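Local coordinates for 39 kDa initiator binding protein (Trichomonas vaginalis, PDB 1Q87) that probably recognises the initiator (Inr) element of core promoters, the present chain being the C-domain of this initiator binding protein, at residues 111-115 / 171-177. Sequence-based numbering, arbitrary orientation.
Sequences IMLKI and NKPLIEA
A buried lysine can bind a loop to a helix by donating to several oxygens at once. In the C-domain of IBP39, the first turn of helix 111-123, closed by I115 N to I111 O (3.1 Å), meets the loop that follows strand 165-171, the middle strand of the five-stranded antiparallel sheet. That loop makes a type I beta turn from K172 to I175, with I175 N bonded to K172 O at 3.1 Å. K114, m at chi1 and then t to its end, reaches into the bend. Its NZ donates to I175 O at 2.7 Å and to N171 OD1 at 3.0 Å; G106 O is a further acceptor, so the ammonium is satisfied by three oxygens. N171, with chi1 t, turns its amide so that ND2 donates to A103 O. The CA atoms of K114 and A177 lie 6.2 Å apart. T110 OG1 accepts from A177 N, while the methyl A177 CB packs 4.0 Å from both K114 CG and L113 CB.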
ATOM      1  N   ILE A 111       8.998  -2.112  -3.017  1.00 42.21           N
ATOM      2  CA  ILE A 111       7.586  -2.219  -3.245  1.00 43.95           C
ATOM      3  C   ILE A 111       6.995  -3.604  -3.201  1.00 48.35           C
ATOM      4  O   ILE A 111       5.908  -3.826  -2.641  1.00 50.29           O
ATOM      5  CB  ILE A 111       7.179  -1.502  -4.542  1.00 48.20           C
ATOM      6  CG1 ILE A 111       5.656  -1.552  -4.680  1.00 53.44           C
ATOM      7  CG2 ILE A 111       7.906  -2.084  -5.754  1.00 46.55           C
ATOM      8  CD1 ILE A 111       5.042  -0.205  -4.668  1.00 60.81           C
ATOM      9  N   MET A 112       7.708  -4.556  -3.762  1.00 53.14           N
ATOM     10  CA  MET A 112       7.200  -5.910  -3.795  1.00 48.13           C
ATOM     11  C   MET A 112       7.267  -6.610  -2.446  1.00 43.63           C
ATOM     12  O   MET A 112       6.597  -7.597  -2.225  1.00 49.99           O
ATOM     13  CB  MET A 112       7.954  -6.670  -4.862  1.00 55.56           C
ATOM     14  CG  MET A 112       7.616  -6.157  -6.240  1.00 54.15           C
ATOM     15  SD  MET A 112       6.030  -6.768  -6.776  1.00 53.82           S
ATOM     16  CE  MET A 112       5.300  -5.355  -7.229  1.00 77.93           C
ATOM     17  N   LEU A 113       8.067  -6.089  -1.526  1.00 44.33           N
ATOM     18  CA  LEU A 113       8.130  -6.708  -0.214  1.00 50.99           C
ATOM     19  C   LEU A 113       6.889  -6.280   0.528  1.00 51.87           C
ATOM     20  O   LEU A 113       6.195  -7.141   1.091  1.00 55.48           O
ATOM     21  CB  LEU A 113       9.376  -6.274   0.562  1.00 51.54           C
ATOM     22  CG  LEU A 113      10.685  -6.690  -0.112  1.00 60.63           C
ATOM     23  CD1 LEU A 113      11.878  -6.237   0.768  1.00 51.50           C
ATOM     24  CD2 LEU A 113      10.676  -8.219  -0.348  1.00 57.75           C
ATOM     25  N   LYS A 114       6.597  -4.967   0.517  1.00 46.96           N
ATOM     26  CA  LYS A 114       5.402  -4.453   1.198  1.00 45.61           C
ATOM     27  C   LYS A 114       4.159  -5.158   0.680  1.00 45.04           C
ATOM     28  O   LYS A 114       3.315  -5.617   1.466  1.00 50.27           O
ATOM     29  CB  LYS A 114       5.263  -2.943   1.017  1.00 40.69           C
ATOM     30  CG  LYS A 114       6.457  -2.187   1.616  1.00 45.84           C
ATOM     31  CD  LYS A 114       6.097  -0.799   2.077  1.00 28.12           C
ATOM     32  CE  LYS A 114       7.281  -0.075   2.603  1.00 35.19           C
ATOM     33  NZ  LYS A 114       6.939   1.381   2.664  1.00 34.12           N
ATOM     34  N   ILE A 115       4.090  -5.324  -0.631  1.00 40.45           N
ATOM     35  CA  ILE A 115       2.931  -5.976  -1.216  1.00 41.23           C
ATOM     36  C   ILE A 115       2.763  -7.377  -0.688  1.00 50.21           C
ATOM     37  O   ILE A 115       1.697  -7.716  -0.173  1.00 46.33           O
ATOM     38  CB  ILE A 115       2.977  -6.005  -2.786  1.00 37.04           C
ATOM     39  CG1 ILE A 115       2.744  -4.589  -3.359  1.00 48.20           C
ATOM     40  CG2 ILE A 115       1.941  -6.996  -3.320  1.00 37.34           C
ATOM     41  CD1 ILE A 115       2.884  -4.499  -4.868  1.00 46.58           C
ATOM     42  N   ASN A 171       0.775   3.847   5.421  1.00 48.24           N
ATOM     43  CA  ASN A 171       2.021   3.380   4.884  1.00 41.58           C
ATOM     44  C   ASN A 171       2.814   4.649   4.733  1.00 48.92           C
ATOM     45  O   ASN A 171       2.254   5.660   4.321  1.00 47.83           O
ATOM     46  CB  ASN A 171       1.862   2.749   3.512  1.00 48.20           C
ATOM     47  CG  ASN A 171       3.218   2.450   2.865  1.00 50.81           C
ATOM     48  OD1 ASN A 171       4.037   1.730   3.442  1.00 43.87           O
ATOM     49  ND2 ASN A 171       3.459   3.004   1.674  1.00 41.25           N
ATOM     50  N   LYS A 172       4.091   4.619   5.127  1.00 50.51           N
ATOM     51  CA  LYS A 172       4.973   5.775   4.961  1.00 52.29           C
ATOM     52  C   LYS A 172       5.706   5.493   3.621  1.00 53.84           C
ATOM     53  O   LYS A 172       6.659   4.718   3.571  1.00 49.91           O
ATOM     54  CB  LYS A 172       5.973   5.835   6.105  1.00 64.79           C
ATOM     55  CG  LYS A 172       5.340   5.819   7.484  1.00 73.03           C
ATOM     56  CD  LYS A 172       4.726   7.170   7.816  1.00 80.56           C
ATOM     57  CE  LYS A 172       5.802   8.210   8.158  1.00 82.90           C
ATOM     58  NZ  LYS A 172       5.231   9.592   8.297  1.00 81.26           N
ATOM     59  N   PRO A 173       5.278   6.135   2.525  1.00 45.99           N
ATOM     60  CA  PRO A 173       5.886   5.929   1.201  1.00 49.75           C
ATOM     61  C   PRO A 173       7.368   6.242   1.008  1.00 48.74           C
ATOM     62  O   PRO A 173       7.911   5.897  -0.012  1.00 53.76           O
ATOM     63  CB  PRO A 173       4.996   6.747   0.238  1.00 43.08           C
ATOM     64  CG  PRO A 173       3.947   7.392   1.113  1.00 44.12           C
ATOM     65  CD  PRO A 173       4.446   7.337   2.540  1.00 38.01           C
ATOM     66  N   LEU A 174       8.026   6.885   1.966  1.00 53.48           N
ATOM     67  CA  LEU A 174       9.461   7.146   1.808  1.00 54.63           C
ATOM     68  C   LEU A 174      10.335   6.151   2.597  1.00 56.23           C
ATOM     69  O   LEU A 174      11.560   6.215   2.536  1.00 54.59           O
ATOM     70  CB  LEU A 174       9.811   8.568   2.257  1.00 44.86           C
ATOM     71  CG  LEU A 174       8.995   9.710   1.650  1.00 58.59           C
ATOM     72  CD1 LEU A 174       9.399  11.081   2.253  1.00 49.98           C
ATOM     73  CD2 LEU A 174       9.205   9.678   0.158  1.00 49.56           C
ATOM     74  N   ILE A 175       9.709   5.210   3.301  1.00 55.02           N
ATOM     75  CA  ILE A 175      10.463   4.276   4.111  1.00 49.12           C
ATOM     76  C   ILE A 175      10.479   2.872   3.572  1.00 51.98           C
ATOM     77  O   ILE A 175       9.422   2.234   3.412  1.00 50.42           O
ATOM     78  CB  ILE A 175       9.949   4.246   5.566  1.00 54.87           C
ATOM     79  CG1 ILE A 175      10.012   5.652   6.170  1.00 53.38           C
ATOM     80  CG2 ILE A 175      10.746   3.217   6.394  1.00 52.77           C
ATOM     81  CD1 ILE A 175      11.386   6.281   6.184  1.00 48.17           C
ATOM     82  N   GLU A 176      11.697   2.388   3.310  1.00 52.32           N
ATOM     83  CA  GLU A 176      11.875   1.053   2.768  1.00 51.21           C
ATOM     84  C   GLU A 176      11.341   0.019   3.729  1.00 48.09           C
ATOM     85  O   GLU A 176      11.291   0.211   4.933  1.00 41.47           O
ATOM     86  CB  GLU A 176      13.344   0.784   2.470  1.00 58.87           C
ATOM     87  CG  GLU A 176      13.881   1.617   1.323  1.00 73.75           C
ATOM     88  CD  GLU A 176      15.313   1.261   0.957  1.00 85.71           C
ATOM     89  OE1 GLU A 176      15.636   0.045   0.923  1.00 87.64           O
ATOM     90  OE2 GLU A 176      16.108   2.193   0.690  1.00 90.14           O
ATOM     91  N   ALA A 177      10.911  -1.094   3.194  1.00 48.18           N
ATOM     92  CA  ALA A 177      10.380  -2.118   4.058  1.00 56.08           C
ATOM     93  C   ALA A 177      11.354  -2.549   5.176  1.00 56.26           C
ATOM     94  O   ALA A 177      10.965  -3.258   6.109  1.00 52.10           O
ATOM     95  CB  ALA A 177       9.960  -3.290   3.221  1.00 51.00           C
TER